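Local coordinates for protein yjcS (Bacillus subtilis, PDB 1Q8B) that is of unknown function but belongs to the antibiotic biosynthesis monooxygenase (ABM) family of dimeric alpha-beta barrel proteins and may therefore have catalytic activity, at residues A[14-19]-A[98-103]; A[49-54]-A[67-72]; A[20-25]-A[59-64]. One frame throughout, in Å; residues are numbered along the deposited sequence.

Contact 1. Residues A[14-19]-A[98-103]; sequences HYITAC and LMKSNV
Tyr15 and Thr17 pair with Ser101 and Met99 (a selenomethionine) in an antiparallel ladder that joins strand 13-22 to strand 93-103, at one edge of the chain's four-stranded sheet, the ferredoxin-like sheet of the dimeric alpha-beta barrel clan. Both are hydrogen-bonded pairs; Tyr15 N to Ser101 O, at 2.7 Å and 161°, is the shortest of the four bonds. On the face carrying His14, Ile16 and Ala18, the imidazole is approached at its edge by two polar tips: Asn102 OD1 lies 3.0 Å from His14 CD2, and Lys100 NZ 3.0 Å from His14 CE1. His14 CG stands anti to the backbone N (chi1 -169°), beside the carbonyl carbon. Lys100 and Ile16 run alongside each other in one direction, with Lys100 CG 3.8 Å from Ile16 CG1. Leu98 CG rests on Ile16 CG2 at 4.0 Å and also touches Ala18 CB. On the other face Val103 CG2 meets Tyr15 CD1 at 3.6 Å. Helix 72-78 packs on the His14 face, Val75 touching His14 and Ile16. On the Tyr15 and Thr17 face a water donates to Met99 O and, weakly, to Tyr15 O; a second lies 3.2 Å from His14 NE2 and accepts a weak bond from Asn102 ND2.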
loop_
_atom_site.group_PDB
_atom_site.type_symbol
_atom_site.label_atom_id
_atom_site.label_comp_id
_atom_site.label_asym_id
_atom_site.label_seq_id
_atom_site.Cartn_x
_atom_site.Cartn_y
_atom_site.Cartn_z
ATOM N N HIS A 14 -2.962 -2.903 -15.740
ATOM C CA HIS A 14 -2.965 -1.511 -15.332
ATOM C C HIS A 14 -1.574 -0.941 -15.532
ATOM O O HIS A 14 -0.632 -1.308 -14.822
ATOM C CB HIS A 14 -3.373 -1.383 -13.866
ATOM C CG HIS A 14 -3.657 0.024 -13.443
ATOM N ND1 HIS A 14 -2.833 0.728 -12.591
ATOM C CD2 HIS A 14 -4.678 0.859 -13.753
ATOM C CE1 HIS A 14 -3.337 1.935 -12.390
ATOM N NE2 HIS A 14 -4.456 2.039 -13.084
ATOM N N TYR A 15 -1.461 -0.045 -16.512
ATOM C CA TYR A 15 -0.200 0.606 -16.861
ATOM C C TYR A 15 0.012 1.959 -16.197
ATOM O O TYR A 15 -0.906 2.784 -16.117
ATOM C CB TYR A 15 -0.111 0.843 -18.372
ATOM C CG TYR A 15 0.344 -0.328 -19.208
ATOM C CD1 TYR A 15 -0.537 -1.352 -19.548
ATOM C CD2 TYR A 15 1.643 -0.369 -19.723
ATOM C CE1 TYR A 15 -0.138 -2.384 -20.394
ATOM C CE2 TYR A 15 2.054 -1.395 -20.565
ATOM C CZ TYR A 15 1.162 -2.395 -20.898
ATOM O OH TYR A 15 1.563 -3.404 -21.738
ATOM N N ILE A 16 1.239 2.197 -15.754
ATOM C CA ILE A 16 1.577 3.470 -15.148
ATOM C C ILE A 16 2.951 3.949 -15.584
ATOM O O ILE A 16 3.918 3.188 -15.560
ATOM C CB ILE A 16 1.582 3.409 -13.604
ATOM C CG1 ILE A 16 0.163 3.191 -13.072
ATOM C CG2 ILE A 16 2.141 4.721 -13.042
ATOM C CD1 ILE A 16 0.078 3.180 -11.557
ATOM N N THR A 17 3.019 5.207 -16.009
ATOM C CA THR A 17 4.284 5.831 -16.374
ATOM C C THR A 17 4.312 7.071 -15.505
ATOM O O THR A 17 3.367 7.861 -15.508
ATOM C CB THR A 17 4.346 6.251 -17.852
ATOM O OG1 THR A 17 4.305 5.084 -18.672
ATOM C CG2 THR A 17 5.648 7.008 -18.142
ATOM N N ALA A 18 5.384 7.237 -14.744
ATOM C CA ALA A 18 5.473 8.385 -13.867
ATOM C C ALA A 18 6.859 8.991 -13.884
ATOM O O ALA A 18 7.853 8.302 -14.109
ATOM C CB ALA A 18 5.101 7.978 -12.445
ATOM N N CYS A 19 6.913 10.294 -13.657
ATOM C CA CYS A 19 8.172 11.003 -13.606
ATOM C C CYS A 19 8.258 11.570 -12.210
ATOM O O CYS A 19 7.365 12.303 -11.782
ATOM C CB CYS A 19 8.204 12.147 -14.618
ATOM S SG CYS A 19 9.781 13.058 -14.606
ATOM N N LEU A 98 2.015 11.903 -13.723
ATOM C CA LEU A 98 1.720 10.489 -13.809
ATOM C C LEU A 98 0.532 10.199 -14.716
ATOM O O LEU A 98 -0.470 10.907 -14.693
ATOM C CB LEU A 98 1.458 9.944 -12.398
ATOM C CG LEU A 98 1.069 8.474 -12.228
ATOM C CD1 LEU A 98 1.327 8.050 -10.793
ATOM C CD2 LEU A 98 -0.400 8.265 -12.602
HETATM N N MSE A 99 0.653 9.147 -15.519
HETATM C CA MSE A 99 -0.422 8.756 -16.412
HETATM C C MSE A 99 -0.738 7.270 -16.262
HETATM O O MSE A 99 0.126 6.406 -16.434
HETATM C CB MSE A 99 -0.057 9.109 -17.854
HETATM C CG MSE A 99 0.009 10.615 -18.074
HETATM SE SE MSE A 99 0.717 11.153 -19.790
HETATM C CE MSE A 99 -0.938 11.104 -20.809
ATOM N N LYS A 100 -1.994 7.005 -15.919
ATOM C CA LYS A 100 -2.513 5.660 -15.701
ATOM C C LYS A 100 -3.369 5.227 -16.885
ATOM O O LYS A 100 -3.976 6.060 -17.559
ATOM C CB LYS A 100 -3.383 5.633 -14.437
ATOM C CG LYS A 100 -2.632 5.698 -13.110
ATOM C CD LYS A 100 -3.605 5.898 -11.928
ATOM C CE LYS A 100 -3.036 5.419 -10.577
ATOM N NZ LYS A 100 -3.448 4.008 -10.260
ATOM N N SER A 101 -3.431 3.921 -17.124
ATOM C CA SER A 101 -4.235 3.393 -18.215
ATOM C C SER A 101 -4.510 1.907 -18.065
ATOM O O SER A 101 -3.635 1.133 -17.691
ATOM C CB SER A 101 -3.548 3.641 -19.561
ATOM O OG SER A 101 -4.320 3.112 -20.629
ATOM N N ASN A 102 -5.745 1.518 -18.342
ATOM C CA ASN A 102 -6.122 0.122 -18.278
ATOM C C ASN A 102 -6.061 -0.358 -19.715
ATOM O O ASN A 102 -6.696 0.217 -20.596
ATOM C CB ASN A 102 -7.530 -0.027 -17.704
ATOM C CG ASN A 102 -7.586 0.298 -16.224
ATOM O OD1 ASN A 102 -6.865 -0.293 -15.424
ATOM N ND2 ASN A 102 -8.440 1.242 -15.852
ATOM N N VAL A 103 -5.269 -1.398 -19.944
ATOM C CA VAL A 103 -5.070 -1.966 -21.273
ATOM C C VAL A 103 -5.453 -3.440 -21.269
ATOM O O VAL A 103 -4.990 -4.196 -20.420
ATOM C CB VAL A 103 -3.583 -1.845 -21.693
ATOM C CG1 VAL A 103 -3.354 -2.536 -23.022
ATOM C CG2 VAL A 103 -3.182 -0.380 -21.765
HETATM O O HOH W 1 -7.374 3.341 -13.434
HETATM O O HOH W 2 -0.264 4.677 -18.212
#

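Contact 2. Residues A[49-54]-A[67-72]; sequences ITFHAY and EIWENE
Ile68 is met by two residues of the neighbouring strand, Ile49 and Thr50, which makes a classic beta bulge in the hairpin of strands 48-55 and 62-69. Ile68 O is gripped by two donors, Ile49 N at 2.9 Å and Thr50 N at 3.1 Å, both coming in on one side of its carbonyl plane; the Thr50 bond is the straighter. Ile68 N returns a bond to Thr50 O. One residue on, the ladder continues regularly as Phe51 with Glu67, a non-hydrogen-bonded pair. The Glu67 side chain can be followed outward from this point. Its CB lies near Thr50 O, the carbonyl of the strand opposite. CG, anti to the carbonyl carbon (chi1 -53°), meets Phe51 CD1 at 3.5 Å, and CD lies equally close to Phe51 CE1. Beyond CG the chain stays extended, running alongside the phenyl ring in one direction, with ring and carboxylate planes 30° apart. The two oxygens then part company: OE2 comes within 3.3 Å of Phe51 CE1, whereas OE1 accepts Trp69 NE1. Trp69 also touches Phe51, through CZ2 at the phenyl edge, and helix 72-78 packs on the indole through Ala74 and Val75. On the other face Ile49 CD1 packs on Ile68 CG2, 3.6 Å away. The indole bond, 3.0 Å from Trp69 NE1 to Glu67 OE1, lies in the ring plane and uses the anti lone pair of OE1.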
loop_
_atom_site.group_PDB
_atom_site.type_symbol
_atom_site.label_atom_id
_atom_site.label_comp_id
_atom_site.label_asym_id
_atom_site.label_seq_id
_atom_site.Cartn_x
_atom_site.Cartn_y
_atom_site.Cartn_z
ATOM N N ILE A 49 3.448 -6.920 -12.688
ATOM C CA ILE A 49 3.842 -7.534 -13.953
ATOM C C ILE A 49 5.241 -6.993 -14.262
ATOM O O ILE A 49 6.145 -7.757 -14.577
ATOM C CB ILE A 49 2.850 -7.179 -15.094
ATOM C CG1 ILE A 49 1.516 -7.882 -14.855
ATOM C CG2 ILE A 49 3.414 -7.605 -16.440
ATOM C CD1 ILE A 49 0.415 -7.464 -15.814
ATOM N N THR A 50 5.421 -5.678 -14.169
ATOM C CA THR A 50 6.735 -5.081 -14.388
ATOM C C THR A 50 6.883 -3.771 -13.609
ATOM O O THR A 50 5.910 -3.062 -13.361
ATOM C CB THR A 50 7.032 -4.787 -15.901
ATOM O OG1 THR A 50 6.188 -3.732 -16.368
ATOM C CG2 THR A 50 6.803 -6.011 -16.751
ATOM N N PHE A 51 8.111 -3.477 -13.208
ATOM C CA PHE A 51 8.428 -2.253 -12.492
ATOM C C PHE A 51 9.886 -1.968 -12.803
ATOM O O PHE A 51 10.753 -2.805 -12.551
ATOM C CB PHE A 51 8.261 -2.422 -10.980
ATOM C CG PHE A 51 8.437 -1.136 -10.200
ATOM C CD1 PHE A 51 7.335 -0.362 -9.845
ATOM C CD2 PHE A 51 9.709 -0.694 -9.832
ATOM C CE1 PHE A 51 7.495 0.833 -9.130
ATOM C CE2 PHE A 51 9.881 0.499 -9.120
ATOM C CZ PHE A 51 8.772 1.264 -8.767
ATOM N N HIS A 52 10.157 -0.796 -13.361
ATOM C CA HIS A 52 11.524 -0.431 -13.700
ATOM C C HIS A 52 11.733 1.054 -13.455
ATOM O O HIS A 52 10.901 1.879 -13.828
ATOM C CB HIS A 52 11.806 -0.776 -15.169
ATOM C CG HIS A 52 13.230 -0.561 -15.586
ATOM N ND1 HIS A 52 14.293 -1.161 -14.946
ATOM C CD2 HIS A 52 13.763 0.176 -16.592
ATOM C CE1 HIS A 52 15.419 -0.804 -15.539
ATOM N NE2 HIS A 52 15.126 0.007 -16.540
ATOM N N ALA A 53 12.845 1.385 -12.816
ATOM C CA ALA A 53 13.168 2.769 -12.510
ATOM C C ALA A 53 14.509 3.138 -13.141
ATOM O O ALA A 53 15.430 2.320 -13.165
ATOM C CB ALA A 53 13.234 2.964 -10.996
ATOM N N TYR A 54 14.613 4.360 -13.662
ATOM C CA TYR A 54 15.858 4.809 -14.259
ATOM C C TYR A 54 15.914 6.331 -14.216
ATOM O O TYR A 54 14.886 7.007 -14.261
ATOM C CB TYR A 54 15.995 4.276 -15.692
ATOM C CG TYR A 54 15.207 5.024 -16.731
ATOM C CD1 TYR A 54 15.716 6.183 -17.321
ATOM C CD2 TYR A 54 13.957 4.568 -17.137
ATOM C CE1 TYR A 54 14.995 6.874 -18.301
ATOM C CE2 TYR A 54 13.231 5.242 -18.108
ATOM C CZ TYR A 54 13.752 6.396 -18.688
ATOM O OH TYR A 54 13.020 7.064 -19.645
ATOM N N GLU A 67 5.673 1.092 -15.162
ATOM C CA GLU A 67 5.001 0.081 -14.352
ATOM C C GLU A 67 3.812 -0.585 -15.031
ATOM O O GLU A 67 3.057 0.064 -15.752
ATOM C CB GLU A 67 4.499 0.708 -13.046
ATOM C CG GLU A 67 5.545 1.462 -12.232
ATOM C CD GLU A 67 4.929 2.261 -11.086
ATOM O OE1 GLU A 67 3.776 1.976 -10.693
ATOM O OE2 GLU A 67 5.601 3.173 -10.566
ATOM N N ILE A 68 3.661 -1.886 -14.794
ATOM C CA ILE A 68 2.523 -2.650 -15.305
ATOM C C ILE A 68 2.023 -3.494 -14.122
ATOM O O ILE A 68 2.798 -4.214 -13.493
ATOM C CB ILE A 68 2.898 -3.603 -16.466
ATOM C CG1 ILE A 68 3.491 -2.823 -17.639
ATOM C CG2 ILE A 68 1.646 -4.323 -16.960
ATOM C CD1 ILE A 68 3.831 -3.708 -18.826
ATOM N N TRP A 69 0.737 -3.391 -13.809
ATOM C CA TRP A 69 0.172 -4.143 -12.693
ATOM C C TRP A 69 -1.006 -5.002 -13.138
ATOM O O TRP A 69 -1.624 -4.732 -14.169
ATOM C CB TRP A 69 -0.311 -3.193 -11.593
ATOM C CG TRP A 69 0.705 -2.198 -11.144
ATOM C CD1 TRP A 69 0.934 -0.959 -11.678
ATOM C CD2 TRP A 69 1.628 -2.343 -10.057
ATOM N NE1 TRP A 69 1.938 -0.326 -10.987
ATOM C CE2 TRP A 69 2.383 -1.151 -9.987
ATOM C CE3 TRP A 69 1.888 -3.367 -9.131
ATOM C CZ2 TRP A 69 3.383 -0.950 -9.028
ATOM C CZ3 TRP A 69 2.884 -3.165 -8.179
ATOM C CH2 TRP A 69 3.618 -1.966 -8.137
ATOM N N GLU A 70 -1.314 -6.030 -12.350
ATOM C CA GLU A 70 -2.433 -6.918 -12.642
ATOM C C GLU A 70 -3.730 -6.124 -12.597
ATOM O O GLU A 70 -4.682 -6.436 -13.307
ATOM C CB GLU A 70 -2.502 -8.036 -11.608
ATOM C CG GLU A 70 -1.365 -9.027 -11.687
ATOM C CD GLU A 70 -1.499 -9.972 -12.866
ATOM O OE1 GLU A 70 -2.527 -9.904 -13.582
ATOM O OE2 GLU A 70 -0.577 -10.792 -13.069
ATOM N N ASN A 71 -3.752 -5.091 -11.759
ATOM C CA ASN A 71 -4.931 -4.247 -11.605
ATOM C C ASN A 71 -4.640 -3.082 -10.663
ATOM O O ASN A 71 -3.536 -2.959 -10.131
ATOM C CB ASN A 71 -6.081 -5.077 -11.050
ATOM C CG ASN A 71 -5.662 -5.895 -9.860
ATOM O OD1 ASN A 71 -5.265 -5.358 -8.825
ATOM N ND2 ASN A 71 -5.728 -7.206 -10.001
ATOM N N GLU A 72 -5.637 -2.231 -10.461
ATOM C CA GLU A 72 -5.487 -1.073 -9.599
ATOM C C GLU A 72 -5.213 -1.386 -8.136
ATOM O O GLU A 72 -4.495 -0.632 -7.474
ATOM C CB GLU A 72 -6.720 -0.186 -9.700
ATOM C CG GLU A 72 -6.779 0.593 -10.982
ATOM C CD GLU A 72 -8.081 1.340 -11.144
ATOM O OE1 GLU A 72 -8.493 2.027 -10.182
ATOM O OE2 GLU A 72 -8.685 1.243 -12.236
#

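Contact 3. Residues A[20-25]-A[59-64]; sequences LKIISD and SERKIM
Leu20 and Ile63 form an antiparallel hydrogen-bonded pair, Leu20 N giving a nearly linear bond of 2.7 Å to Ile63 O and Ile63 N returning one to Leu20 O, with the two short strand segments 151° apart in direction. Beyond the last bridge, Lys21 with Lys62, Ile22 N still donates to Arg61 O from above the carbonyl plane; between these bonds Lys62 CA approaches Leu20 O to 3.1 Å. Ile22 points toward the other segment and bears much of the apolar contact. Its CD1 touches Ile63 CG1 at 3.9 Å, the two side chains crossing at about a right angle, while the other branch, CG2, lies 3.6 Å from Arg61 NH2. These are two central strands, 13-22 and 62-69, of the antiparallel ferredoxin-like sheet, and helix 28-42 covers the face bearing Leu20, Ile22 and Ile63: Phe35 touches Leu20 and Ile63, and Leu28 and Ile31 meet Ile22. Arg61 fastens the chain beyond the strand end. Bends at chi2 and chi3 (-66° and -74°) turn CD and NE off the extended course. NH2 donates to Ser24 O at 2.7 Å, with that oxygen in the guanidinium plane although the donor sits above the carbonyl plane. The same nitrogen also bonds to the carbonyl of Lys26, giving this turn a second hold on the guanidinium. Ser24 O is gripped twice as well, for a water donates to it and to Ile22 O and accepts from Arg61 NE. On the opposite face Lys62 CB lies over Leu20 O, and its NZ makes a weak bond of 3.4 Å to Glu60 O.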
loop_
_atom_site.group_PDB
_atom_site.type_symbol
_atom_site.label_atom_id
_atom_site.label_comp_id
_atom_site.label_asym_id
_atom_site.label_seq_id
_atom_site.Cartn_x
_atom_site.Cartn_y
_atom_site.Cartn_z
ATOM N N LEU A 20 9.324 11.216 -11.502
ATOM C CA LEU A 20 9.538 11.693 -10.148
ATOM C C LEU A 20 10.544 12.835 -10.115
ATOM O O LEU A 20 11.560 12.811 -10.813
ATOM C CB LEU A 20 10.078 10.574 -9.254
ATOM C CG LEU A 20 9.335 9.246 -9.114
ATOM C CD1 LEU A 20 10.012 8.427 -8.029
ATOM C CD2 LEU A 20 7.881 9.484 -8.757
ATOM N N LYS A 21 10.255 13.837 -9.298
ATOM C CA LYS A 21 11.165 14.952 -9.134
ATOM C C LYS A 21 11.957 14.653 -7.856
ATOM O O LYS A 21 11.364 14.367 -6.815
ATOM C CB LYS A 21 10.381 16.256 -8.976
ATOM C CG LYS A 21 11.267 17.488 -8.946
ATOM C CD LYS A 21 10.518 18.689 -8.431
ATOM C CE LYS A 21 11.474 19.837 -8.201
ATOM N NZ LYS A 21 10.792 20.969 -7.524
ATOM N N ILE A 22 13.286 14.681 -7.934
ATOM C CA ILE A 22 14.103 14.428 -6.746
ATOM C C ILE A 22 14.181 15.722 -5.939
ATOM O O ILE A 22 14.619 16.754 -6.443
ATOM C CB ILE A 22 15.549 13.992 -7.108
ATOM C CG1 ILE A 22 15.532 12.668 -7.867
ATOM C CG2 ILE A 22 16.377 13.824 -5.843
ATOM C CD1 ILE A 22 16.866 12.310 -8.486
ATOM N N ILE A 23 13.737 15.666 -4.689
ATOM C CA ILE A 23 13.764 16.835 -3.819
ATOM C C ILE A 23 14.880 16.700 -2.788
ATOM O O ILE A 23 15.124 17.606 -1.995
ATOM C CB ILE A 23 12.404 17.030 -3.116
ATOM C CG1 ILE A 23 12.028 15.772 -2.326
ATOM C CG2 ILE A 23 11.333 17.355 -4.159
ATOM C CD1 ILE A 23 10.656 15.846 -1.664
ATOM N N SER A 24 15.550 15.552 -2.808
ATOM C CA SER A 24 16.667 15.279 -1.915
ATOM C C SER A 24 17.918 15.883 -2.548
ATOM O O SER A 24 17.958 16.112 -3.758
ATOM C CB SER A 24 16.853 13.770 -1.758
ATOM O OG SER A 24 18.104 13.466 -1.167
ATOM N N ASP A 25 18.936 16.147 -1.738
ATOM C CA ASP A 25 20.177 16.710 -2.263
ATOM C C ASP A 25 21.267 15.649 -2.277
ATOM O O ASP A 25 22.443 15.955 -2.457
ATOM C CB ASP A 25 20.623 17.920 -1.427
ATOM C CG ASP A 25 20.972 17.555 0.010
ATOM O OD1 ASP A 25 21.218 18.485 0.809
ATOM O OD2 ASP A 25 21.006 16.348 0.344
ATOM N N SER A 59 21.472 16.480 -14.732
ATOM C CA SER A 59 21.031 17.859 -14.533
ATOM C C SER A 59 19.533 17.989 -14.265
ATOM O O SER A 59 19.097 18.941 -13.620
ATOM C CB SER A 59 21.397 18.712 -15.750
ATOM O OG SER A 59 20.763 18.228 -16.924
ATOM N N GLU A 60 18.753 17.031 -14.753
ATOM C CA GLU A 60 17.305 17.061 -14.576
ATOM C C GLU A 60 16.864 16.768 -13.156
ATOM O O GLU A 60 15.840 17.276 -12.711
ATOM C CB GLU A 60 16.632 16.048 -15.506
ATOM C CG GLU A 60 16.716 16.372 -16.982
ATOM C CD GLU A 60 16.014 17.670 -17.332
ATOM O OE1 GLU A 60 14.813 17.815 -16.999
ATOM O OE2 GLU A 60 16.669 18.544 -17.944
ATOM N N ARG A 61 17.633 15.945 -12.451
ATOM C CA ARG A 61 17.281 15.552 -11.088
ATOM C C ARG A 61 15.864 14.966 -11.112
ATOM O O ARG A 61 14.964 15.428 -10.397
ATOM C CB ARG A 61 17.352 16.754 -10.137
ATOM C CG ARG A 61 18.765 17.290 -9.945
ATOM C CD ARG A 61 19.657 16.279 -9.241
ATOM N NE ARG A 61 19.346 16.182 -7.816
ATOM C CZ ARG A 61 20.014 15.423 -6.953
ATOM N NH1 ARG A 61 21.040 14.687 -7.368
ATOM N NH2 ARG A 61 19.656 15.398 -5.676
ATOM N N LYS A 62 15.677 13.959 -11.965
ATOM C CA LYS A 62 14.389 13.288 -12.112
ATOM C C LYS A 62 14.598 11.797 -12.319
ATOM O O LYS A 62 15.656 11.368 -12.786
ATOM C CB LYS A 62 13.616 13.859 -13.303
ATOM C CG LYS A 62 13.092 15.272 -13.103
ATOM C CD LYS A 62 12.512 15.814 -14.397
ATOM C CE LYS A 62 11.787 17.122 -14.160
ATOM N NZ LYS A 62 12.621 18.041 -13.350
ATOM N N ILE A 63 13.584 11.013 -11.960
ATOM C CA ILE A 63 13.630 9.566 -12.101
ATOM C C ILE A 63 12.353 9.130 -12.796
ATOM O O ILE A 63 11.266 9.587 -12.450
ATOM C CB ILE A 63 13.731 8.874 -10.724
ATOM C CG1 ILE A 63 15.056 9.251 -10.056
ATOM C CG2 ILE A 63 13.625 7.361 -10.884
ATOM C CD1 ILE A 63 15.191 8.748 -8.640
HETATM N N MSE A 64 12.487 8.245 -13.777
HETATM C CA MSE A 64 11.333 7.767 -14.516
HETATM C C MSE A 64 10.913 6.366 -14.084
HETATM O O MSE A 64 11.766 5.520 -13.809
HETATM C CB MSE A 64 11.642 7.762 -16.007
HETATM C CG MSE A 64 10.428 7.512 -16.881
HETATM SE SE MSE A 64 9.238 9.042 -17.097
HETATM C CE MSE A 64 10.559 10.387 -17.535
HETATM O O HOH W 3 17.328 17.629 -6.130
#

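In the fold
The three contacts sample three neighbouring interfaces of one sheet, in the order 48-55, 62-69, 13-22, 93-103. Contacts 1 and 2 have centres about 9 Å apart and are stitched together by probable backbone hydrogen bonds, His14 O to Trp69 N at 2.7 Å and Ile16 O to Glu67 N at 2.8 Å. Contact 3 lies toward the other end of the sheet, its centre about 19 Å from that of contact 1 and about 20 Å from that of contact 2. Strand 13-22 carries it on from contact 1, and Ala18 O approaches the selenium of Met64, SE, at 3.4 Å. Strand 62-69 links it to contact 2, where Tyr54 O probably accepts from Met64 N at 2.7 Å.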